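Local coordinates for protein trichothecene 3-O-acetyltransferase (Gibberella zeae, PDB 2RKV) that transfers an acetyl group from acetyl-CoA to the 3-hydroxyl of trichothecene mycotoxins, as a member of the BAHD acyltransferase superfamily, at residues T194-L199 and R346-A351; R291-R296 and N311-N316; K4-T9 and T70-I75. All coordinates share one frame; numbering follows the deposited sequence. Where two conformers were deposited one is given.

Contact 1: residues T194-L199 and R346-A351; sequences TIVPYL and RTRGLA
Arg348 turns one edge of its guanidinium to two successive backbone oxygens of Pro197 and Tyr198, while Leu199 covers one face of the same group. The straighter bond runs from Arg348 NE to Pro197 O, 2.8 Å long with 168° at the hydrogen, and this oxygen lies in the guanidinium plane. Seen from the acceptor, however, NE stands above the carbonyl plane of Pro197, off the lone pairs. The second bond, from Arg348 NH2 to Tyr198 O at 3.1 Å, is more bent (145°), and its oxygen is tilted from the guanidinium plane, so it is probably the weaker of the two. What brings NE to Pro197 is a turn about the CG-CD bond of Arg348 (chi3 69°) in place of an extended chain.

Leu199 forks over the helix. Its CD2 sits above the centre of the guanidinium, 3.6 Å from Arg348 CZ, and its CD1 rests 3.6 Å from Gly349 CA. Val196 packs between two successive turns of the helix: its CG1, anti to the backbone N, lies 3.7 Å from Arg348 CA and 3.6 Å from Ala351 CB. The CB of Tyr198 heads away from the helix, yet the ring comes back, with CE2 3.7 Å from Ala351 O in an oblique approach; that ring also stacks on His355, and its OH is hydrogen-bonded to Thr9. Leu199 N is hydrogen-bonded to Thr352 OG1, a further tie to the helix.

Two arginine bonds to loop carbonyls, flanked by aliphatic contacts, thus fasten an irregular segment along helix 340-356. The long connection between helix 182-187 and strand 229-236 that holds this segment is consistent with the interdomain crossover loop of BAHD acyltransferases.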
loop_
_atom_site.group_PDB
_atom_site.type_symbol
_atom_site.label_atom_id
_atom_site.label_comp_id
_atom_site.label_asym_id
_atom_site.label_seq_id
_atom_site.Cartn_x
_atom_site.Cartn_y
_atom_site.Cartn_z
ATOM N N THR A 194 19.107 -11.783 -4.550
ATOM C CA THR A 194 20.217 -11.104 -5.228
ATOM C C THR A 194 19.759 -9.883 -6.029
ATOM O O THR A 194 20.575 -9.229 -6.686
ATOM C CB THR A 194 20.968 -12.064 -6.172
ATOM O OG1 THR A 194 20.050 -12.568 -7.148
ATOM C CG2 THR A 194 21.600 -13.226 -5.386
ATOM N N ILE A 195 18.468 -9.556 -5.958
ATOM C CA ILE A 195 17.896 -8.536 -6.850
ATOM C C ILE A 195 18.343 -7.097 -6.535
ATOM O O ILE A 195 18.267 -6.211 -7.395
ATOM C CB ILE A 195 16.347 -8.660 -6.958
ATOM C CG1 ILE A 195 15.885 -8.162 -8.339
ATOM C CG2 ILE A 195 15.632 -7.964 -5.771
ATOM C CD1 ILE A 195 14.479 -8.574 -8.733
ATOM N N VAL A 196 18.798 -6.877 -5.302
ATOM C CA VAL A 196 19.430 -5.616 -4.916
ATOM C C VAL A 196 20.908 -5.904 -4.651
ATOM O O VAL A 196 21.252 -6.523 -3.635
ATOM C CB VAL A 196 18.780 -4.986 -3.652
ATOM C CG1 VAL A 196 19.469 -3.654 -3.305
ATOM C CG2 VAL A 196 17.283 -4.765 -3.848
ATOM N N PRO A 197 21.790 -5.490 -5.577
ATOM C CA PRO A 197 23.223 -5.722 -5.380
ATOM C C PRO A 197 23.729 -4.985 -4.142
ATOM O O PRO A 197 23.420 -3.805 -3.956
ATOM C CB PRO A 197 23.853 -5.133 -6.647
ATOM C CG PRO A 197 22.744 -5.071 -7.647
ATOM C CD PRO A 197 21.505 -4.808 -6.854
ATOM N N TYR A 198 24.486 -5.680 -3.296
ATOM C CA TYR A 198 24.939 -5.086 -2.043
ATOM C C TYR A 198 26.111 -4.133 -2.235
ATOM O O TYR A 198 26.825 -4.207 -3.240
ATOM C CB TYR A 198 25.299 -6.167 -1.020
ATOM C CG TYR A 198 24.154 -7.090 -0.668
ATOM C CD1 TYR A 198 24.297 -8.473 -0.772
ATOM C CD2 TYR A 198 22.927 -6.581 -0.240
ATOM C CE1 TYR A 198 23.250 -9.333 -0.453
ATOM C CE2 TYR A 198 21.871 -7.428 0.079
ATOM C CZ TYR A 198 22.039 -8.799 -0.031
ATOM O OH TYR A 198 21.007 -9.639 0.287
ATOM N N LEU A 199 26.282 -3.229 -1.275
ATOM C CA LEU A 199 27.434 -2.337 -1.247
ATOM C C LEU A 199 28.603 -3.076 -0.605
ATOM O O LEU A 199 28.419 -3.838 0.343
ATOM C CB LEU A 199 27.108 -1.048 -0.478
ATOM C CG LEU A 199 25.973 -0.159 -1.011
ATOM C CD1 LEU A 199 25.673 0.977 -0.053
ATOM C CD2 LEU A 199 26.271 0.390 -2.411
ATOM N N ARG A 346 20.518 4.533 -1.993
ATOM C CA ARG A 346 19.880 4.437 -0.688
ATOM C C ARG A 346 19.315 3.041 -0.468
ATOM O O ARG A 346 19.519 2.439 0.589
ATOM C CB ARG A 346 18.792 5.503 -0.544
ATOM C CG ARG A 346 19.364 6.934 -0.447
ATOM C CD ARG A 346 18.281 7.994 -0.279
ATOM N NE ARG A 346 17.482 7.733 0.912
ATOM C CZ ARG A 346 16.204 7.374 0.891
ATOM N NH1 ARG A 346 15.551 7.271 -0.271
ATOM N NH2 ARG A 346 15.574 7.128 2.031
ATOM N N THR A 347 18.641 2.520 -1.487
ATOM C CA THR A 347 18.005 1.209 -1.405
ATOM C C THR A 347 19.058 0.110 -1.268
ATOM O O THR A 347 18.883 -0.840 -0.496
ATOM C CB THR A 347 17.073 0.982 -2.621
ATOM O OG1 THR A 347 16.079 2.015 -2.640
ATOM C CG2 THR A 347 16.375 -0.378 -2.537
ATOM N N ARG A 348 20.164 0.245 -2.005
ATOM C CA ARG A 348 21.275 -0.699 -1.869
ATOM C C ARG A 348 21.865 -0.651 -0.458
ATOM O O ARG A 348 22.242 -1.685 0.095
ATOM C CB ARG A 348 22.360 -0.437 -2.918
ATOM C CG ARG A 348 21.937 -0.799 -4.330
ATOM C CD ARG A 348 23.048 -0.475 -5.317
ATOM N NE ARG A 348 24.194 -1.366 -5.141
ATOM C CZ ARG A 348 25.430 -1.118 -5.573
ATOM N NH1 ARG A 348 25.713 0.019 -6.197
ATOM N NH2 ARG A 348 26.395 -2.006 -5.359
ATOM N N GLY A 349 21.936 0.549 0.118
ATOM C CA GLY A 349 22.426 0.726 1.482
ATOM C C GLY A 349 21.552 0.042 2.516
ATOM O O GLY A 349 22.050 -0.710 3.366
ATOM N N LEU A 350 20.243 0.286 2.434
ATOM C CA LEU A 350 19.288 -0.363 3.331
ATOM C C LEU A 350 19.366 -1.896 3.213
ATOM O O LEU A 350 19.466 -2.597 4.229
ATOM C CB LEU A 350 17.862 0.134 3.069
ATOM C CG LEU A 350 16.769 -0.537 3.909
ATOM C CD1 LEU A 350 17.004 -0.362 5.424
ATOM C CD2 LEU A 350 15.410 -0.025 3.528
ATOM N N ALA A 351 19.351 -2.406 1.982
ATOM C CA ALA A 351 19.461 -3.851 1.756
ATOM C C ALA A 351 20.761 -4.408 2.336
ATOM O O ALA A 351 20.756 -5.454 2.971
ATOM C CB ALA A 351 19.325 -4.200 0.269
#

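Contact 2: residues R291-R296 and N311-N316; sequences RAVDAR and NMTYHN. With COA (coenzyme A), chain B.
Antiparallel strand pairing between Arg291-Val293 and Asn311-Thr313, at the margin of a mixed beta sheet, builds part of the pocket where coenzyme A and the T-2 toxin meet. Four backbone bonds set the register. In the hydrogen-bonded pair Arg291-Thr313, Arg291 N reaches Thr313 O at 2.9 Å and Thr313 N returns to Arg291 O at 2.8 Å; Val293 and Asn311 form the second such pair, and Ala292 faces Met312 in the non-hydrogen-bonded pair between them.

The side chains divide by face. Ala292 and Met312 share one, and both touch the toxin. On the other, Val293 CG2 meets Thr313 CG2 at 3.8 Å, the two side chains crossing at about a right angle, and also lies 3.8 Å from the coenzyme methyl CEP. Arg291, extended from CG to NE (chi3 -162°), carries its guanidinium alongside the pantetheine: NH2 is 4.0 Å from CCP, over one face, and forms salt bridges with Asp262 and Asp263.

Beyond the pairing, Asp294 N donates to the coenzyme carbonyl O9P at 2.7 Å. Asp294 OD1 in turn accepts from Arg296 N and Arg296 NH1, each at 2.9 Å, from opposite faces of the carboxylate plane.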
loop_
_atom_site.group_PDB
_atom_site.type_symbol
_atom_site.label_atom_id
_atom_site.label_comp_id
_atom_site.label_asym_id
_atom_site.label_seq_id
_atom_site.Cartn_x
_atom_site.Cartn_y
_atom_site.Cartn_z
ATOM N N ARG A 291 7.549 9.092 2.443
ATOM C CA ARG A 291 6.825 8.751 1.206
ATOM C C ARG A 291 7.287 7.408 0.638
ATOM O O ARG A 291 8.469 7.227 0.379
ATOM C CB ARG A 291 7.037 9.847 0.153
ATOM C CG ARG A 291 6.109 9.751 -1.042
ATOM C CD ARG A 291 6.611 10.627 -2.190
ATOM N NE ARG A 291 5.585 10.920 -3.191
ATOM C CZ ARG A 291 5.773 11.761 -4.208
ATOM N NH1 ARG A 291 6.950 12.369 -4.336
ATOM N NH2 ARG A 291 4.802 11.994 -5.085
ATOM N N ALA A 292 6.353 6.471 0.453
ATOM C CA ALA A 292 6.696 5.177 -0.151
ATOM C C ALA A 292 7.041 5.360 -1.627
ATOM O O ALA A 292 6.336 6.066 -2.364
ATOM C CB ALA A 292 5.557 4.178 0.007
ATOM N N VAL A 293 8.125 4.720 -2.053
ATOM C CA VAL A 293 8.593 4.828 -3.431
ATOM C C VAL A 293 8.974 3.431 -3.938
ATOM O O VAL A 293 9.799 2.747 -3.328
ATOM C CB VAL A 293 9.805 5.797 -3.560
ATOM C CG1 VAL A 293 10.274 5.910 -5.025
ATOM C CG2 VAL A 293 9.440 7.177 -3.016
ATOM N N ASP A 294 8.365 3.035 -5.053
ATOM C CA ASP A 294 8.712 1.808 -5.769
ATOM C C ASP A 294 10.144 1.948 -6.253
ATOM O O ASP A 294 10.477 2.910 -6.969
ATOM C CB ASP A 294 7.748 1.609 -6.952
ATOM C CG ASP A 294 8.099 0.402 -7.835
ATOM O OD1 ASP A 294 8.912 -0.460 -7.424
ATOM O OD2 ASP A 294 7.523 0.326 -8.949
ATOM N N ALA A 295 10.990 0.998 -5.850
ATOM C CA ALA A 295 12.408 1.027 -6.185
ATOM C C ALA A 295 12.739 0.239 -7.454
ATOM O O ALA A 295 13.897 0.204 -7.879
ATOM C CB ALA A 295 13.249 0.539 -5.007
ATOM N N ARG A 296 11.728 -0.382 -8.064
ATOM C CA ARG A 296 11.971 -1.172 -9.279
ATOM C C ARG A 296 12.653 -0.359 -10.393
ATOM O O ARG A 296 13.671 -0.801 -10.930
ATOM C CB ARG A 296 10.691 -1.836 -9.795
ATOM C CG ARG A 296 10.224 -3.039 -8.970
ATOM C CD ARG A 296 8.780 -3.377 -9.334
ATOM N NE ARG A 296 8.205 -4.428 -8.486
ATOM C CZ ARG A 296 7.882 -4.287 -7.204
ATOM N NH1 ARG A 296 8.063 -3.115 -6.580
ATOM N NH2 ARG A 296 7.351 -5.317 -6.549
ATOM N N ASN A 311 11.238 1.552 -1.131
ATOM C CA ASN A 311 11.898 2.298 -0.082
ATOM C C ASN A 311 10.987 3.463 0.288
ATOM O O ASN A 311 9.833 3.526 -0.167
ATOM C CB ASN A 311 13.266 2.776 -0.570
ATOM C CG ASN A 311 14.263 2.973 0.566
ATOM O OD1 ASN A 311 13.880 3.108 1.737
ATOM N ND2 ASN A 311 15.549 2.973 0.225
ATOM N N MET A 312 11.485 4.359 1.132
ATOM C CA MET A 312 10.815 5.617 1.443
ATOM C C MET A 312 11.744 6.767 1.075
ATOM O O MET A 312 12.966 6.584 1.024
ATOM C CB MET A 312 10.515 5.722 2.943
ATOM C CG MET A 312 9.842 4.508 3.572
ATOM S SD MET A 312 8.152 4.261 3.012
ATOM C CE MET A 312 7.338 5.660 3.762
ATOM N N THR A 313 11.167 7.938 0.838
ATOM C CA THR A 313 11.943 9.176 0.863
ATOM C C THR A 313 11.490 9.928 2.120
ATOM O O THR A 313 10.333 9.823 2.545
ATOM C CB THR A 313 11.794 10.039 -0.417
ATOM O OG1 THR A 313 10.423 10.402 -0.611
ATOM C CG2 THR A 313 12.322 9.296 -1.651
ATOM N N TYR A 314 12.418 10.668 2.724
ATOM C CA TYR A 314 12.163 11.362 3.987
ATOM C C TYR A 314 12.394 12.845 3.801
ATOM O O TYR A 314 13.358 13.251 3.148
ATOM C CB TYR A 314 13.067 10.825 5.106
ATOM C CG TYR A 314 12.896 9.332 5.300
ATOM C CD1 TYR A 314 13.752 8.430 4.673
ATOM C CD2 TYR A 314 11.843 8.827 6.069
ATOM C CE1 TYR A 314 13.572 7.050 4.810
ATOM C CE2 TYR A 314 11.661 7.454 6.219
ATOM C CZ TYR A 314 12.519 6.577 5.584
ATOM O OH TYR A 314 12.338 5.217 5.734
ATOM N N HIS A 315 11.505 13.636 4.388
ATOM C CA HIS A 315 11.495 15.085 4.198
ATOM C C HIS A 315 11.224 15.732 5.543
ATOM O O HIS A 315 10.149 15.567 6.113
ATOM C CB HIS A 315 10.439 15.466 3.157
ATOM C CG HIS A 315 10.539 14.668 1.893
ATOM N ND1 HIS A 315 9.982 13.412 1.757
ATOM C CD2 HIS A 315 11.172 14.928 0.726
ATOM C CE1 HIS A 315 10.248 12.946 0.547
ATOM N NE2 HIS A 315 10.975 13.841 -0.096
ATOM N N ASN A 316 12.226 16.438 6.058
ATOM C CA ASN A 316 12.155 17.013 7.396
ATOM C C ASN A 316 12.080 18.529 7.355
ATOM O O ASN A 316 12.845 19.185 6.642
ATOM C CB ASN A 316 13.338 16.539 8.238
ATOM C CG ASN A 316 13.247 15.066 8.569
ATOM O OD1 ASN A 316 12.597 14.683 9.534
ATOM N ND2 ASN A 316 13.877 14.232 7.752
HETATM N N1A COA B . 8.263 17.643 -17.955
HETATM C C2A COA B . 7.139 17.767 -17.165
HETATM N N3A COA B . 6.688 16.696 -16.420
HETATM C C4A COA B . 7.367 15.520 -16.471
HETATM C C5A COA B . 8.510 15.377 -17.261
HETATM C C6A COA B . 8.966 16.455 -18.017
HETATM N N6A COA B . 9.883 16.260 -18.969
HETATM N N7A COA B . 8.973 14.110 -17.112
HETATM C C8A COA B . 8.154 13.454 -16.254
HETATM N N9A COA B . 7.160 14.315 -15.852
HETATM C C1B COA B . 6.030 14.012 -14.964
HETATM C C2B COA B . 5.037 13.131 -15.693
HETATM O O2B COA B . 4.223 13.881 -16.548
HETATM C C3B COA B . 4.283 12.535 -14.529
HETATM O O3B COA B . 3.449 13.509 -13.979
HETATM P P3B COA B . 1.867 13.391 -14.084
HETATM O O7A COA B . 1.456 12.069 -13.472
HETATM O O8A COA B . 1.538 13.458 -15.553
HETATM O O9A COA B . 1.270 14.561 -13.352
HETATM C C4B COA B . 5.351 12.380 -13.482
HETATM O O4B COA B . 6.416 13.256 -13.829
HETATM C C5B COA B . 5.817 10.948 -13.398
HETATM O O5B COA B . 6.587 10.989 -12.240
HETATM P P1A COA B . 6.944 9.659 -11.446
HETATM O O1A COA B . 7.316 8.540 -12.416
HETATM O O2A COA B . 8.020 9.974 -10.433
HETATM O O3A COA B . 5.570 9.142 -10.813
HETATM P P2A COA B . 4.578 9.938 -9.853
HETATM O O4A COA B . 3.181 9.784 -10.407
HETATM O O5A COA B . 5.015 11.348 -9.572
HETATM O O6A COA B . 4.693 9.110 -8.497
HETATM C CBP COA B . 5.832 7.954 -6.761
HETATM C CCP COA B . 5.846 9.177 -7.677
HETATM C CDP COA B . 4.563 7.978 -5.906
HETATM C CEP COA B . 7.029 8.022 -5.815
HETATM C CAP COA B . 5.880 6.712 -7.663
HETATM O OAP COA B . 7.059 6.695 -8.444
HETATM C C9P COA B . 5.844 5.444 -6.874
HETATM O O9P COA B . 7.049 4.885 -6.437
HETATM N N8P COA B . 4.638 4.941 -6.649
HETATM C C7P COA B . 4.423 3.749 -5.866
HETATM C C6P COA B . 4.540 4.059 -4.381
HETATM C C5P COA B . 4.263 2.773 -3.662
HETATM O O5P COA B . 4.846 1.727 -4.017
HETATM N N4P COA B . 3.383 2.835 -2.671
HETATM O O HOH W 1 9.506 11.880 -2.934
#

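Contact 3: residues K4-T9 and T70-I75; sequences KIQLDT and TGTSFI
Ile5 O accepts from Ile75 N at 2.7 Å, the shortest polar bond between these segments, and the same oxygen has Phe74 CA 3.2 Å away in a CA-H...O contact. The bond belongs to an antiparallel beta bridge that makes the short strand 5-6 an outer strand of a three-stranded antiparallel sheet, beside strand 72-76. Ile5 N completes the hydrogen-bonded pair by donating to Ile75 O, in the carbonyl plane and on a lone pair. One residue pair along, Gln6 and Phe74 are non-hydrogen-bonded. Leu7 N then meets Ser73 O at 3.0 Å in an almost linear bond (178° at the hydrogen), which carries the backbone pairing past the end of the short strand.

Lys4 runs over the Phe74 ring. Its CG is anti to the backbone N (chi1 -175°) and the chain beyond is extended, which lays CE over the ring centre, 3.8 Å from the centroid, as a CH-pi contact. NZ follows as a cation-pi partner, nearly on the ring normal (8° off it), while its salt bridge is made with Glu63 of strand 59-63, the next strand of the sheet. Gln6 also packs on this ring through its aliphatic part, with CB 3.7 Å from Phe74 CE2, and its CG touches Thr72 CG2.

On the face of Ile5 and Ile75 the contact is apolar; Ile75 and the neighbouring Leu7 are buried. Ile5 and Ile75 approach through their CB atoms, and Ile75 crosses Leu7 at about a right angle. Leu7 also touches Val60 of strand 59-63 and Leu17. The two methyls of Leu7 part company: CD1 lies 3.9 Å from Ser73 CB, and CD2 is 3.7 Å from Ile75 CG1.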
loop_
_atom_site.group_PDB
_atom_site.type_symbol
_atom_site.label_atom_id
_atom_site.label_comp_id
_atom_site.label_asym_id
_atom_site.label_seq_id
_atom_site.Cartn_x
_atom_site.Cartn_y
_atom_site.Cartn_z
ATOM N N LYS A 4 11.682 -23.118 -2.392
ATOM C CA LYS A 4 12.130 -22.463 -1.178
ATOM C C LYS A 4 12.766 -21.157 -1.614
ATOM O O LYS A 4 13.965 -21.085 -1.886
ATOM C CB LYS A 4 13.113 -23.332 -0.386
ATOM C CG LYS A 4 13.477 -22.698 0.954
ATOM C CD LYS A 4 14.156 -23.655 1.910
ATOM C CE LYS A 4 14.318 -22.980 3.269
ATOM N NZ LYS A 4 14.813 -23.912 4.317
ATOM N N ILE A 5 11.930 -20.130 -1.688
ATOM C CA ILE A 5 12.340 -18.873 -2.287
ATOM C C ILE A 5 12.600 -17.875 -1.173
ATOM O O ILE A 5 11.665 -17.433 -0.502
ATOM C CB ILE A 5 11.250 -18.334 -3.259
ATOM C CG1 ILE A 5 10.914 -19.397 -4.323
ATOM C CG2 ILE A 5 11.678 -16.998 -3.876
ATOM C CD1 ILE A 5 9.712 -19.048 -5.222
ATOM N N GLN A 6 13.868 -17.527 -0.977
ATOM C CA GLN A 6 14.210 -16.533 0.044
ATOM C C GLN A 6 13.514 -15.212 -0.279
ATOM O O GLN A 6 13.496 -14.783 -1.434
ATOM C CB GLN A 6 15.719 -16.337 0.115
ATOM C CG GLN A 6 16.167 -15.533 1.332
ATOM C CD GLN A 6 17.660 -15.581 1.565
ATOM O OE1 GLN A 6 18.288 -14.556 1.845
ATOM N NE2 GLN A 6 18.244 -16.766 1.442
ATOM N N LEU A 7 12.923 -14.573 0.733
ATOM C CA LEU A 7 12.307 -13.266 0.521
ATOM C C LEU A 7 13.349 -12.255 0.082
ATOM O O LEU A 7 14.541 -12.416 0.363
ATOM C CB LEU A 7 11.648 -12.759 1.807
ATOM C CG LEU A 7 10.425 -13.485 2.374
ATOM C CD1 LEU A 7 9.617 -12.513 3.225
ATOM C CD2 LEU A 7 9.562 -14.083 1.306
ATOM N N ASP A 8 12.883 -11.196 -0.590
ATOM C CA ASP A 8 13.718 -10.018 -0.808
ATOM C C ASP A 8 14.362 -9.647 0.517
ATOM O O ASP A 8 13.729 -9.760 1.571
ATOM C CB ASP A 8 12.853 -8.838 -1.266
ATOM C CG ASP A 8 12.280 -9.045 -2.649
ATOM O OD1 ASP A 8 13.022 -8.834 -3.630
ATOM O OD2 ASP A 8 11.082 -9.378 -2.742
ATOM N N THR A 9 15.611 -9.195 0.467
ATOM C CA THR A 9 16.267 -8.733 1.695
ATOM C C THR A 9 15.457 -7.616 2.368
ATOM O O THR A 9 15.302 -7.606 3.593
ATOM C CB THR A 9 17.729 -8.344 1.434
ATOM O OG1 THR A 9 18.415 -9.498 0.920
ATOM C CG2 THR A 9 18.411 -7.887 2.731
ATOM N N THR A 70 17.032 -12.525 14.059
ATOM C CA THR A 70 15.621 -12.454 13.686
ATOM C C THR A 70 15.279 -13.450 12.577
ATOM O O THR A 70 14.129 -13.545 12.155
ATOM C CB THR A 70 15.188 -11.011 13.308
ATOM O OG1 THR A 70 16.113 -10.456 12.368
ATOM C CG2 THR A 70 15.149 -10.116 14.560
ATOM N N GLY A 71 16.288 -14.194 12.137
ATOM C CA GLY A 71 16.107 -15.277 11.174
ATOM C C GLY A 71 15.930 -14.801 9.745
ATOM O O GLY A 71 16.123 -13.623 9.437
ATOM N N THR A 72 15.564 -15.738 8.876
ATOM C CA THR A 72 15.409 -15.482 7.445
ATOM C C THR A 72 14.139 -16.183 7.005
ATOM O O THR A 72 13.927 -17.362 7.340
ATOM C CB THR A 72 16.619 -16.037 6.644
ATOM O OG1 THR A 72 17.828 -15.467 7.153
ATOM C CG2 THR A 72 16.506 -15.719 5.145
ATOM N N SER A 73 13.301 -15.459 6.262
ATOM C CA SER A 73 12.036 -16.007 5.766
ATOM C C SER A 73 12.112 -16.400 4.298
ATOM O O SER A 73 12.840 -15.786 3.509
ATOM C CB SER A 73 10.886 -15.023 5.985
ATOM O OG SER A 73 10.589 -14.915 7.369
ATOM N N PHE A 74 11.329 -17.422 3.964
ATOM C CA PHE A 74 11.311 -18.033 2.641
ATOM C C PHE A 74 9.853 -18.271 2.262
ATOM O O PHE A 74 9.015 -18.515 3.134
ATOM C CB PHE A 74 12.028 -19.393 2.657
ATOM C CG PHE A 74 13.505 -19.320 2.975
ATOM C CD1 PHE A 74 13.951 -19.202 4.293
ATOM C CD2 PHE A 74 14.454 -19.402 1.956
ATOM C CE1 PHE A 74 15.330 -19.133 4.586
ATOM C CE2 PHE A 74 15.829 -19.336 2.239
ATOM C CZ PHE A 74 16.262 -19.201 3.562
ATOM N N ILE A 75 9.558 -18.221 0.966
ATOM C CA ILE A 75 8.283 -18.732 0.451
ATOM C C ILE A 75 8.446 -20.233 0.228
ATOM O O ILE A 75 9.326 -20.675 -0.519
ATOM C CB ILE A 75 7.852 -18.041 -0.869
ATOM C CG1 ILE A 75 7.616 -16.543 -0.626
ATOM C CG2 ILE A 75 6.589 -18.702 -1.431
ATOM C CD1 ILE A 75 7.530 -15.695 -1.902
#

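How the contacts relate
Contact 2 is wholly buried and lies nearer the centre of the chain; contacts 1 and 3 are partly buried, the centre of each about 21 Å from the centre of the chain. Backbone pairing sets the register in contacts 2 and 3, whereas contact 1 relies on a side chain gripping loop carbonyls. The charged groups differ too: Arg291 and Asp294 of contact 2 line the coenzyme pocket, while Lys4 of contact 3, beside an outer strand, covers an aromatic ring of the middle strand. Contact 1 bridges the others. Its helix reaches contact 2 through Arg346 NH2 and Met312 O, 2.8 Å apart, and its loop reaches contact 3 through Tyr198 OH and Thr9 OG1, 2.7 Å apart. Contacts 2 and 3 do not touch.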